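Local coordinates for protein PspGI restriction endonuclease (Pyrococcus sp. GI-H, PDB 3BM3) that binds its specific substrate DNA with base flipping and probably cleaves it as a type II restriction endonuclease, at residues N186-G191 and S247-D252; I140-R145 and Q255-H260; E224-I229 and K238-I243; R39-D44 and N113-R118. The protein carries 2 engineered substitutions. All blocks are in the same frame, centred on the assembly; numbering follows the deposited sequence.

Interaction 1 of 4, residues N186-G191 and S247-D252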
# COMPACT_ATOMS: atom_id res chain seq x y z
N ASN C 186 -1.17 19.06 11.79
CA ASN C 186 -1.56 19.44 10.45
C ASN C 186 -1.00 18.36 9.53
O ASN C 186 0.19 18.24 9.38
CB ASN C 186 -0.98 20.78 10.10
CG ASN C 186 -1.45 21.85 11.03
OD1 ASN C 186 -2.62 22.17 11.06
ND2 ASN C 186 -0.54 22.37 11.85
N PHE C 187 -1.90 17.59 8.96
CA PHE C 187 -1.48 16.44 8.18
C PHE C 187 -2.13 16.56 6.82
O PHE C 187 -3.36 16.54 6.72
CB PHE C 187 -1.94 15.16 8.86
CG PHE C 187 -1.34 13.93 8.28
CD1 PHE C 187 -0.26 13.33 8.88
CD2 PHE C 187 -1.86 13.38 7.11
CE1 PHE C 187 0.31 12.19 8.34
CE2 PHE C 187 -1.28 12.25 6.57
CZ PHE C 187 -0.23 11.65 7.19
N TRP C 188 -1.29 16.72 5.78
CA TRP C 188 -1.79 16.97 4.45
C TRP C 188 -1.37 15.82 3.56
O TRP C 188 -0.28 15.30 3.70
CB TRP C 188 -1.25 18.28 3.86
CG TRP C 188 -1.60 19.51 4.63
CD1 TRP C 188 -2.33 19.61 5.76
CD2 TRP C 188 -1.17 20.85 4.32
NE1 TRP C 188 -2.39 20.92 6.19
CE2 TRP C 188 -1.70 21.70 5.30
CE3 TRP C 188 -0.44 21.41 3.27
CZ2 TRP C 188 -1.49 23.07 5.28
CZ3 TRP C 188 -0.20 22.78 3.28
CH2 TRP C 188 -0.75 23.58 4.25
N PHE C 189 -2.25 15.45 2.65
CA PHE C 189 -1.99 14.35 1.74
C PHE C 189 -1.89 14.93 0.35
O PHE C 189 -2.74 15.69 -0.11
CB PHE C 189 -3.15 13.38 1.75
CG PHE C 189 -3.01 12.24 0.80
CD1 PHE C 189 -2.38 11.07 1.21
CD2 PHE C 189 -3.44 12.34 -0.49
CE1 PHE C 189 -2.19 10.01 0.32
CE2 PHE C 189 -3.26 11.27 -1.38
CZ PHE C 189 -2.66 10.13 -0.96
N VAL C 190 -0.87 14.47 -0.35
CA VAL C 190 -0.66 14.83 -1.74
C VAL C 190 -0.59 13.55 -2.58
O VAL C 190 0.21 12.68 -2.29
CB VAL C 190 0.68 15.58 -1.93
CG1 VAL C 190 0.90 15.88 -3.38
CG2 VAL C 190 0.72 16.80 -1.07
N GLY C 191 -1.44 13.49 -3.60
CA GLY C 191 -1.44 12.39 -4.53
C GLY C 191 -1.19 12.99 -5.88
O GLY C 191 -1.52 14.16 -6.12
N SER C 247 -0.88 22.34 -7.25
CA SER C 247 -0.20 23.59 -7.40
C SER C 247 -0.39 24.52 -6.24
O SER C 247 0.43 25.43 -6.02
CB SER C 247 -0.65 24.26 -8.69
OG SER C 247 -0.09 23.58 -9.77
N ASP C 248 -1.49 24.35 -5.51
CA ASP C 248 -1.84 25.25 -4.43
C ASP C 248 -1.04 24.99 -3.18
O ASP C 248 -1.03 25.83 -2.26
CB ASP C 248 -3.29 25.06 -4.02
CG ASP C 248 -4.28 25.49 -5.05
OD1 ASP C 248 -3.88 26.10 -6.02
OD2 ASP C 248 -5.46 25.18 -4.86
N ILE C 249 -0.37 23.84 -3.09
CA ILE C 249 0.19 23.48 -1.81
C ILE C 249 1.30 24.45 -1.39
O ILE C 249 1.51 24.68 -0.23
CB ILE C 249 0.66 22.03 -1.76
CG1 ILE C 249 0.89 21.59 -0.32
CG2 ILE C 249 1.91 21.82 -2.67
CD1 ILE C 249 1.10 20.09 -0.13
N PHE C 250 2.00 25.01 -2.34
CA PHE C 250 3.16 25.83 -2.05
C PHE C 250 2.78 27.13 -1.38
O PHE C 250 3.30 27.46 -0.30
CB PHE C 250 3.98 25.98 -3.31
CG PHE C 250 4.39 24.65 -3.84
CD1 PHE C 250 5.36 23.93 -3.20
CD2 PHE C 250 3.67 24.04 -4.86
CE1 PHE C 250 5.68 22.67 -3.63
CE2 PHE C 250 3.98 22.78 -5.29
CZ PHE C 250 4.98 22.09 -4.67
N ASP C 251 1.81 27.81 -1.94
CA ASP C 251 1.30 29.02 -1.31
C ASP C 251 0.57 28.66 -0.01
O ASP C 251 0.64 29.39 0.96
CB ASP C 251 0.40 29.77 -2.27
CG ASP C 251 -0.08 31.07 -1.68
OD1 ASP C 251 0.81 31.84 -1.30
OD2 ASP C 251 -1.32 31.26 -1.56
N ASP C 252 -0.11 27.52 0.02
CA ASP C 252 -0.80 27.09 1.25
C ASP C 252 0.21 26.92 2.38
O ASP C 252 -0.05 27.29 3.53
CB ASP C 252 -1.53 25.78 1.02
CG ASP C 252 -2.80 25.92 0.20
OD1 ASP C 252 -3.18 27.05 -0.18
OD2 ASP C 252 -3.44 24.86 -0.05
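Trp188 and Val190 point from the strand toward the helix and receive Ile249 between them. The indole offers its edge, not its face. Ile249 CG1 lies close to the ring plane, 3.8 Å from Trp188 CE3. The long branch of Ile249 starts anti to the backbone N (chi1 -165°), and this carries CD1 out to the strand. There Ile249 CD1 meets Val190 CG2 at 3.4 Å, tighter than usual van der Waals contact. One turn further on, Asp252 approaches the far corner of the same indole edge. Asp252 CB is 4.0 Å from Trp188 CZ3. The backbone Asp252 O is 3.8 Å from Trp188 CH2. The carboxylate plane of Asp252 stands at 90° to the ring. Its oxygens turn to other partners: salt bridges to Arg244 and Arg211, and a hydrogen bond to Tyr213. An alanine in place of Trp188 is likely to open a gap beside Ile249 CG1 and Asp252 CB, leaving Val190 as the partner of Ile249 in residues 186-191. Residues 186-191 form the central strand of the mixed sheet, and helix 249-259 packs on one side of it. This helix-on-sheet layering is consistent with a PD-(D/E)XK nuclease core.

Interaction 2 of 4, residues I140-R145 and Q255-H260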
# COMPACT_ATOMS: atom_id res chain seq x y z
N ILE C 140 8.27 17.21 6.52
CA ILE C 140 7.86 17.92 7.69
C ILE C 140 8.27 19.35 7.46
O ILE C 140 9.44 19.64 7.19
CB ILE C 140 8.54 17.40 8.94
CG1 ILE C 140 8.23 15.92 9.11
CG2 ILE C 140 8.06 18.18 10.18
CD1 ILE C 140 8.92 15.26 10.25
N ILE C 141 7.31 20.25 7.57
CA ILE C 141 7.56 21.65 7.33
C ILE C 141 7.37 22.43 8.61
O ILE C 141 6.31 22.38 9.20
CB ILE C 141 6.64 22.15 6.22
CG1 ILE C 141 6.99 21.37 4.93
CG2 ILE C 141 6.82 23.66 6.07
CD1 ILE C 141 6.21 21.69 3.76
N PRO C 142 8.42 23.14 9.07
CA PRO C 142 9.74 23.30 8.46
C PRO C 142 10.78 22.26 8.87
O PRO C 142 11.80 22.09 8.18
CB PRO C 142 10.17 24.67 8.95
CG PRO C 142 9.58 24.74 10.33
CD PRO C 142 8.28 23.98 10.28
N SER C 143 10.54 21.59 9.98
CA SER C 143 11.49 20.65 10.52
C SER C 143 10.83 19.80 11.57
O SER C 143 9.83 20.19 12.17
CB SER C 143 12.64 21.40 11.22
OG SER C 143 12.16 22.11 12.36
N VAL C 144 11.43 18.65 11.81
CA VAL C 144 10.95 17.79 12.88
C VAL C 144 11.11 18.46 14.25
O VAL C 144 10.24 18.32 15.11
CB VAL C 144 11.57 16.37 12.82
CG1 VAL C 144 12.96 16.36 13.37
CG2 VAL C 144 10.66 15.38 13.53
N ARG C 145 12.18 19.23 14.45
CA ARG C 145 12.31 19.90 15.76
C ARG C 145 11.14 20.84 16.02
O ARG C 145 10.56 20.83 17.10
CB ARG C 145 13.65 20.60 15.94
CG ARG C 145 14.73 19.59 16.25
CD ARG C 145 15.88 20.09 17.07
NE ARG C 145 16.41 21.35 16.58
CZ ARG C 145 17.68 21.74 16.71
NH1 ARG C 145 18.57 20.96 17.30
NH2 ARG C 145 18.05 22.92 16.24
N GLN C 255 1.34 30.38 3.45
CA GLN C 255 0.32 31.06 4.26
C GLN C 255 0.20 30.44 5.64
O GLN C 255 -0.01 31.13 6.65
CB GLN C 255 -1.03 31.02 3.57
CG GLN C 255 -1.06 31.69 2.20
CD GLN C 255 -0.69 33.16 2.26
OE1 GLN C 255 -1.06 33.84 3.21
NE2 GLN C 255 -0.00 33.65 1.24
N PHE C 256 0.31 29.13 5.70
CA PHE C 256 0.35 28.45 6.96
C PHE C 256 1.52 28.95 7.80
O PHE C 256 1.34 29.29 8.95
CB PHE C 256 0.47 26.95 6.77
CG PHE C 256 0.64 26.21 8.04
CD1 PHE C 256 -0.46 25.70 8.72
CD2 PHE C 256 1.91 26.02 8.57
CE1 PHE C 256 -0.28 25.01 9.92
CE2 PHE C 256 2.10 25.38 9.75
CZ PHE C 256 1.00 24.86 10.44
N LEU C 257 2.71 28.99 7.22
CA LEU C 257 3.91 29.37 8.00
C LEU C 257 3.84 30.84 8.42
O LEU C 257 4.24 31.16 9.52
CB LEU C 257 5.18 29.11 7.20
CG LEU C 257 5.49 27.63 6.96
CD1 LEU C 257 6.64 27.51 6.00
CD2 LEU C 257 5.76 26.88 8.28
N ASN C 258 3.29 31.68 7.55
CA ASN C 258 3.06 33.11 7.86
C ASN C 258 2.12 33.31 9.05
O ASN C 258 2.21 34.31 9.77
CB ASN C 258 2.49 33.85 6.64
CG ASN C 258 3.52 34.04 5.51
OD1 ASN C 258 4.71 33.87 5.71
ND2 ASN C 258 3.03 34.43 4.32
N LYS C 259 1.18 32.38 9.21
CA LYS C 259 0.21 32.44 10.30
C LYS C 259 0.77 31.84 11.59
O LYS C 259 0.41 32.27 12.69
CB LYS C 259 -1.10 31.73 9.92
CG LYS C 259 -2.04 32.57 9.04
CD LYS C 259 -3.38 31.86 8.75
CE LYS C 259 -4.14 31.48 10.03
NZ LYS C 259 -5.58 31.09 9.79
N HIS C 260 1.67 30.87 11.46
CA HIS C 260 2.15 30.11 12.62
C HIS C 260 3.52 30.57 13.12
O HIS C 260 4.17 29.86 13.90
CB HIS C 260 2.11 28.62 12.31
CG HIS C 260 0.73 28.08 12.17
ND1 HIS C 260 0.15 27.27 13.13
CD2 HIS C 260 -0.21 28.26 11.21
CE1 HIS C 260 -1.08 26.96 12.76
NE2 HIS C 260 -1.33 27.56 11.60
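The carbonyl oxygen Phe256 O is gripped by two backbone N-H groups in the helical turn that carries Leu257 onto Ile141 and Pro142. His260 N bonds to Phe256 O at 3.0 Å, and the bond from Lys259 N to the same oxygen is weak. The contact itself is apolar. Ile141 CG2 stands anti to its own backbone N (CG1 has chi1 -63°) and meets both methyl groups of Leu257. Ile141 CG2 lies 3.9 Å from Leu257 CD1 and 4.0 Å from Leu257 CD2. The two side chains cross at about a right angle. The prolyl ring adds a looser touch, with Pro142 CD 4.3 Å from Leu257 CD2. In the fold, strand 139-141 is an outermost strand of the mixed sheet within this chain, antiparallel to strand 155-160. The C-terminal end of helix 249-259 packs on this edge of what is probably a PD-(D/E)XK core. Ile141 also touches Ile155 and Ile157 of the next strand. The peptide bond before Pro142 is cis and marks the exit from the strand. Ser143 follows as N-cap of helix 144-149. On the helix side, His260 CD2 lies 3.4 Å above the Phe256 ring, over its centre. Leu257 CD2 comes to the edge of the same ring.

Interaction 3 of 4, residues E224-I229 and K238-I243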
# COMPACT_ATOMS: atom_id res chain seq x y z
N GLU C 224 -16.37 18.04 -9.41
CA GLU C 224 -17.64 17.85 -10.11
C GLU C 224 -18.36 16.62 -9.57
O GLU C 224 -19.58 16.66 -9.36
CB GLU C 224 -17.41 17.72 -11.62
CG GLU C 224 -18.71 17.62 -12.43
CD GLU C 224 -19.66 18.75 -12.09
OE1 GLU C 224 -19.18 19.89 -12.00
OE2 GLU C 224 -20.89 18.49 -11.93
N GLU C 225 -17.62 15.53 -9.37
CA GLU C 225 -18.19 14.34 -8.76
C GLU C 225 -18.79 14.64 -7.40
O GLU C 225 -19.90 14.21 -7.09
CB GLU C 225 -17.16 13.24 -8.61
CG GLU C 225 -16.76 12.58 -9.86
CD GLU C 225 -15.82 11.43 -9.60
OE1 GLU C 225 -16.02 10.71 -8.60
OE2 GLU C 225 -14.89 11.24 -10.40
N ILE C 226 -18.06 15.39 -6.59
CA ILE C 226 -18.54 15.79 -5.29
C ILE C 226 -19.85 16.57 -5.42
O ILE C 226 -20.84 16.30 -4.73
CB ILE C 226 -17.44 16.57 -4.54
CG1 ILE C 226 -16.31 15.60 -4.16
CG2 ILE C 226 -18.00 17.28 -3.31
CD1 ILE C 226 -15.06 16.24 -3.51
N LYS C 227 -19.86 17.52 -6.35
CA LYS C 227 -21.04 18.38 -6.56
C LYS C 227 -22.25 17.60 -7.05
O LYS C 227 -23.38 18.04 -6.85
CB LYS C 227 -20.69 19.50 -7.53
CG LYS C 227 -19.79 20.58 -6.92
CD LYS C 227 -19.64 21.75 -7.87
CE LYS C 227 -18.71 22.85 -7.35
NZ LYS C 227 -18.41 23.87 -8.45
N ARG C 228 -22.00 16.46 -7.68
CA ARG C 228 -23.06 15.61 -8.23
C ARG C 228 -23.64 14.65 -7.21
O ARG C 228 -24.58 13.91 -7.52
CB ARG C 228 -22.56 14.84 -9.46
CG ARG C 228 -22.30 15.75 -10.66
CD ARG C 228 -21.70 14.99 -11.83
NE ARG C 228 -22.72 14.30 -12.63
CZ ARG C 228 -23.31 14.77 -13.74
NH1 ARG C 228 -23.01 15.98 -14.23
NH2 ARG C 228 -24.21 14.02 -14.36
N ILE C 229 -23.09 14.64 -6.00
CA ILE C 229 -23.75 13.92 -4.92
C ILE C 229 -24.97 14.78 -4.57
O ILE C 229 -24.84 15.96 -4.22
CB ILE C 229 -22.83 13.70 -3.70
CG1 ILE C 229 -21.66 12.81 -4.10
CG2 ILE C 229 -23.64 13.08 -2.57
CD1 ILE C 229 -20.52 12.74 -3.06
N LYS C 238 -17.90 21.56 3.10
CA LYS C 238 -16.99 21.10 4.13
C LYS C 238 -15.77 20.40 3.52
O LYS C 238 -14.64 20.57 3.98
CB LYS C 238 -17.77 20.19 5.11
CG LYS C 238 -16.96 19.12 5.84
CD LYS C 238 -17.80 18.47 6.95
CE LYS C 238 -19.05 17.79 6.41
NZ LYS C 238 -19.74 16.86 7.37
N TYR C 239 -16.00 19.64 2.47
CA TYR C 239 -14.96 18.86 1.85
C TYR C 239 -14.22 19.62 0.77
O TYR C 239 -12.98 19.57 0.68
CB TYR C 239 -15.56 17.61 1.24
CG TYR C 239 -16.14 16.74 2.30
CD1 TYR C 239 -15.32 15.95 3.11
CD2 TYR C 239 -17.51 16.71 2.52
CE1 TYR C 239 -15.83 15.19 4.09
CE2 TYR C 239 -18.05 15.91 3.50
CZ TYR C 239 -17.20 15.15 4.28
OH TYR C 239 -17.74 14.34 5.25
N ILE C 240 -14.99 20.32 -0.06
CA ILE C 240 -14.44 21.04 -1.20
C ILE C 240 -13.37 22.02 -0.75
O ILE C 240 -12.34 22.18 -1.42
CB ILE C 240 -15.55 21.69 -2.05
CG1 ILE C 240 -16.37 20.60 -2.77
CG2 ILE C 240 -14.95 22.60 -3.10
CD1 ILE C 240 -17.55 21.20 -3.62
N GLN C 241 -13.57 22.64 0.41
CA GLN C 241 -12.61 23.61 0.93
C GLN C 241 -11.26 23.01 1.30
O GLN C 241 -10.26 23.71 1.28
CB GLN C 241 -13.17 24.33 2.14
CG GLN C 241 -14.36 25.23 1.79
CD GLN C 241 -15.26 25.56 2.98
OE1 GLN C 241 -16.30 26.22 2.82
NE2 GLN C 241 -14.87 25.08 4.19
N LYS C 242 -11.27 21.72 1.63
CA LYS C 242 -10.09 21.00 2.08
C LYS C 242 -9.45 20.20 0.95
O LYS C 242 -8.45 19.54 1.18
CB LYS C 242 -10.48 20.08 3.23
CG LYS C 242 -10.91 20.86 4.49
CD LYS C 242 -11.68 20.01 5.54
CE LYS C 242 -12.31 20.92 6.64
NZ LYS C 242 -13.56 21.70 6.27
N ILE C 243 -10.02 20.23 -0.24
CA ILE C 243 -9.45 19.52 -1.39
C ILE C 243 -8.86 20.60 -2.26
O ILE C 243 -9.53 21.55 -2.57
CB ILE C 243 -10.53 18.73 -2.17
CG1 ILE C 243 -11.09 17.62 -1.28
CG2 ILE C 243 -9.98 18.17 -3.45
CD1 ILE C 243 -12.44 17.04 -1.84
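Three isoleucines, Ile226, Ile240 and Ile243, make most of this contact, and it is apolar. Ile226 CG2 meets Ile240 CG1 at 3.7 Å, and the two side chains slide past each other in opposite directions. The other branch of Ile226 has CG1 anti to the carbonyl carbon (chi1 -70°) and runs to Ile243. These two side chains reach toward each other tip to tip. The distance from Ile226 CD1 to Ile243 CD1, 3.2 Å, is shorter than normal packing, so the exact fit of the two methyl groups is doubtful. Nearer the surface, the aliphatic chain of Lys227 crosses Ile240 at about a right angle, with Lys227 CG 4.0 Å from Ile240 CD1. Among the polar bonds, Lys242 NZ gives one to Lys238 O at 2.8 Å, in the carbonyl plane and on a lone pair. A type I turn from Ile240 to Ile243 leads out of helix 236-240 and brings Ile243 round to face Ile226. Tyr128 and Tyr130 of the second subunit pack nearby, on Tyr239 and Ile229. Helices 216-227 and 236-240 both lie in the connection from strand 211-214 to its parallel neighbour 243-245, and they pack on each other here. This is the helical part of a beta-alpha-beta crossover.

Interaction 4 of 4, residues R39-D44 and N113-R118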
# COMPACT_ATOMS: atom_id res chain seq x y z
N ARG C 39 9.58 31.48 -14.00
CA ARG C 39 8.38 31.97 -14.65
C ARG C 39 7.11 31.38 -14.01
O ARG C 39 6.04 31.39 -14.62
CB ARG C 39 8.44 31.60 -16.13
CG ARG C 39 9.60 32.29 -16.87
CD ARG C 39 9.30 32.46 -18.36
NE ARG C 39 7.96 33.01 -18.58
CZ ARG C 39 7.59 34.26 -18.32
NH1 ARG C 39 8.46 35.15 -17.83
NH2 ARG C 39 6.34 34.65 -18.56
N LEU C 40 7.23 30.90 -12.78
CA LEU C 40 6.12 30.23 -12.09
C LEU C 40 4.91 31.17 -12.00
O LEU C 40 5.06 32.35 -11.64
CB LEU C 40 6.56 29.81 -10.68
CG LEU C 40 6.21 28.43 -10.11
CD1 LEU C 40 5.66 27.41 -11.07
CD2 LEU C 40 7.42 27.91 -9.33
N PHE C 41 3.75 30.63 -12.38
CA PHE C 41 2.44 31.30 -12.33
C PHE C 41 2.27 32.38 -13.40
O PHE C 41 1.28 33.13 -13.40
CB PHE C 41 2.14 31.84 -10.94
CG PHE C 41 2.14 30.79 -9.91
CD1 PHE C 41 1.24 29.74 -10.00
CD2 PHE C 41 3.03 30.83 -8.85
CE1 PHE C 41 1.21 28.77 -9.04
CE2 PHE C 41 3.01 29.85 -7.90
CZ PHE C 41 2.11 28.81 -7.99
N GLU C 42 3.21 32.40 -14.33
CA GLU C 42 3.15 33.27 -15.48
C GLU C 42 2.81 32.40 -16.69
O GLU C 42 2.96 31.18 -16.65
CB GLU C 42 4.49 34.02 -15.63
CG GLU C 42 4.81 34.86 -14.37
CD GLU C 42 6.23 35.41 -14.31
OE1 GLU C 42 6.90 35.49 -15.37
OE2 GLU C 42 6.66 35.78 -13.19
N LYS C 43 2.30 33.01 -17.75
CA LYS C 43 2.01 32.26 -18.98
C LYS C 43 3.30 31.89 -19.70
O LYS C 43 4.26 32.66 -19.70
CB LYS C 43 1.09 33.08 -19.90
CG LYS C 43 -0.31 33.32 -19.33
CD LYS C 43 -1.36 33.49 -20.43
CE LYS C 43 -2.81 33.46 -19.87
NZ LYS C 43 -3.15 32.15 -19.23
N ASP C 44 3.34 30.69 -20.28
CA ASP C 44 4.44 30.29 -21.17
C ASP C 44 4.15 30.74 -22.61
O ASP C 44 3.10 31.33 -22.88
CB ASP C 44 4.69 28.76 -21.10
CG ASP C 44 3.56 27.93 -21.72
OD1 ASP C 44 2.67 28.49 -22.39
OD2 ASP C 44 3.55 26.69 -21.52
N ASN C 113 12.08 24.28 -2.54
CA ASN C 113 13.27 25.12 -2.52
C ASN C 113 13.01 26.44 -3.20
O ASN C 113 13.39 27.49 -2.69
CB ASN C 113 14.43 24.43 -3.22
CG ASN C 113 14.99 23.30 -2.41
OD1 ASN C 113 14.69 23.17 -1.23
ND2 ASN C 113 15.80 22.48 -3.04
N LYS C 114 12.34 26.37 -4.34
CA LYS C 114 12.06 27.55 -5.14
C LYS C 114 11.25 28.56 -4.34
O LYS C 114 11.51 29.76 -4.42
CB LYS C 114 11.32 27.18 -6.44
CG LYS C 114 11.04 28.38 -7.37
CD LYS C 114 12.34 29.04 -7.83
CE LYS C 114 12.12 30.18 -8.83
NZ LYS C 114 11.11 31.16 -8.35
N PHE C 115 10.30 28.07 -3.54
CA PHE C 115 9.47 28.92 -2.72
C PHE C 115 10.11 29.29 -1.38
O PHE C 115 9.51 30.04 -0.63
CB PHE C 115 8.11 28.26 -2.49
CG PHE C 115 7.25 28.20 -3.70
CD1 PHE C 115 6.48 29.28 -4.07
CD2 PHE C 115 7.22 27.10 -4.49
CE1 PHE C 115 5.69 29.23 -5.22
CE2 PHE C 115 6.45 27.03 -5.62
CZ PHE C 115 5.68 28.09 -5.99
N GLY C 116 11.30 28.77 -1.12
CA GLY C 116 12.02 29.03 0.13
C GLY C 116 11.37 28.34 1.30
O GLY C 116 11.50 28.79 2.43
N ILE C 117 10.63 27.27 1.04
CA ILE C 117 9.95 26.55 2.10
C ILE C 117 10.97 25.64 2.69
O ILE C 117 11.47 24.74 2.01
CB ILE C 117 8.75 25.76 1.58
CG1 ILE C 117 7.70 26.74 1.03
CG2 ILE C 117 8.15 24.84 2.67
CD1 ILE C 117 6.63 26.08 0.18
N ARG C 118 11.24 25.82 3.97
CA ARG C 118 12.12 24.91 4.67
C ARG C 118 11.38 23.65 4.97
O ARG C 118 10.20 23.67 5.29
CB ARG C 118 12.65 25.53 5.95
CG ARG C 118 13.65 26.65 5.67
CD ARG C 118 14.10 27.28 6.97
NE ARG C 118 15.09 28.35 6.75
CZ ARG C 118 14.82 29.58 6.32
NH1 ARG C 118 13.57 29.95 6.04
NH2 ARG C 118 15.82 30.45 6.18
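Phe115 points its ring at Leu40 and Phe41, and the far end of the ring does the touching. From CB, the bond to CG runs anti to the carbonyl carbon (chi1 -70°), which swings the ring toward the loop although CB itself does not point there. On one side of the ring, Phe115 CE2 lies 3.9 Å from Leu40 CD2. On the other, Phe115 CE1 lies 3.8 Å from Phe41 CE2. At the tip, Phe115 CZ meets both residues: Phe41 CE2 at 3.7 Å and Leu40 CD2 at 3.8 Å. Phe41 CE2 sits at the edge of the Phe115 ring, near its plane. The Leu40 and Phe115 side chains cross at about a right angle. Leu40 and Phe41 are the two middle residues of a type II turn, closed by Glu42 N to Arg39 O at 3.0 Å. Phe41 holds the third place of the turn with a positive phi of 73°. Replacing Phe115 with a serine would probably leave Leu40 CD2 and Phe41 CE2 without their common partner. Gly116 follows in a Schellman motif that ends helix 85-115. Around this surface contact, Leu40 also rests on Pro52 and Ile55 of helix 52-80. The Phe115 ring lies nearly parallel to that of Phe250 and touches Ile254, both on helix 249-259.

Interaction 4 closes first along the chain. Interaction 2 then spans interaction 1, and interaction 1 in turn spans interaction 3. Interactions 1 and 2 have centres about 12 Å apart and share helix 249-259, which crosses from central strand 186-191 to strand 139-141, outermost within this chain, of one mixed sheet. Interaction 4 lies about 15 Å from interaction 1, centre to centre, and touches it where Phe115 meets Phe250. It also reaches interaction 2 through Ile117 and Arg118. Interaction 3 is about 27 Å from interactions 2 and 4, between centres, and touches neither; its segment adjoins interaction 1 in sequence. The last helix thus joins the sheet to the end of helix 85-115.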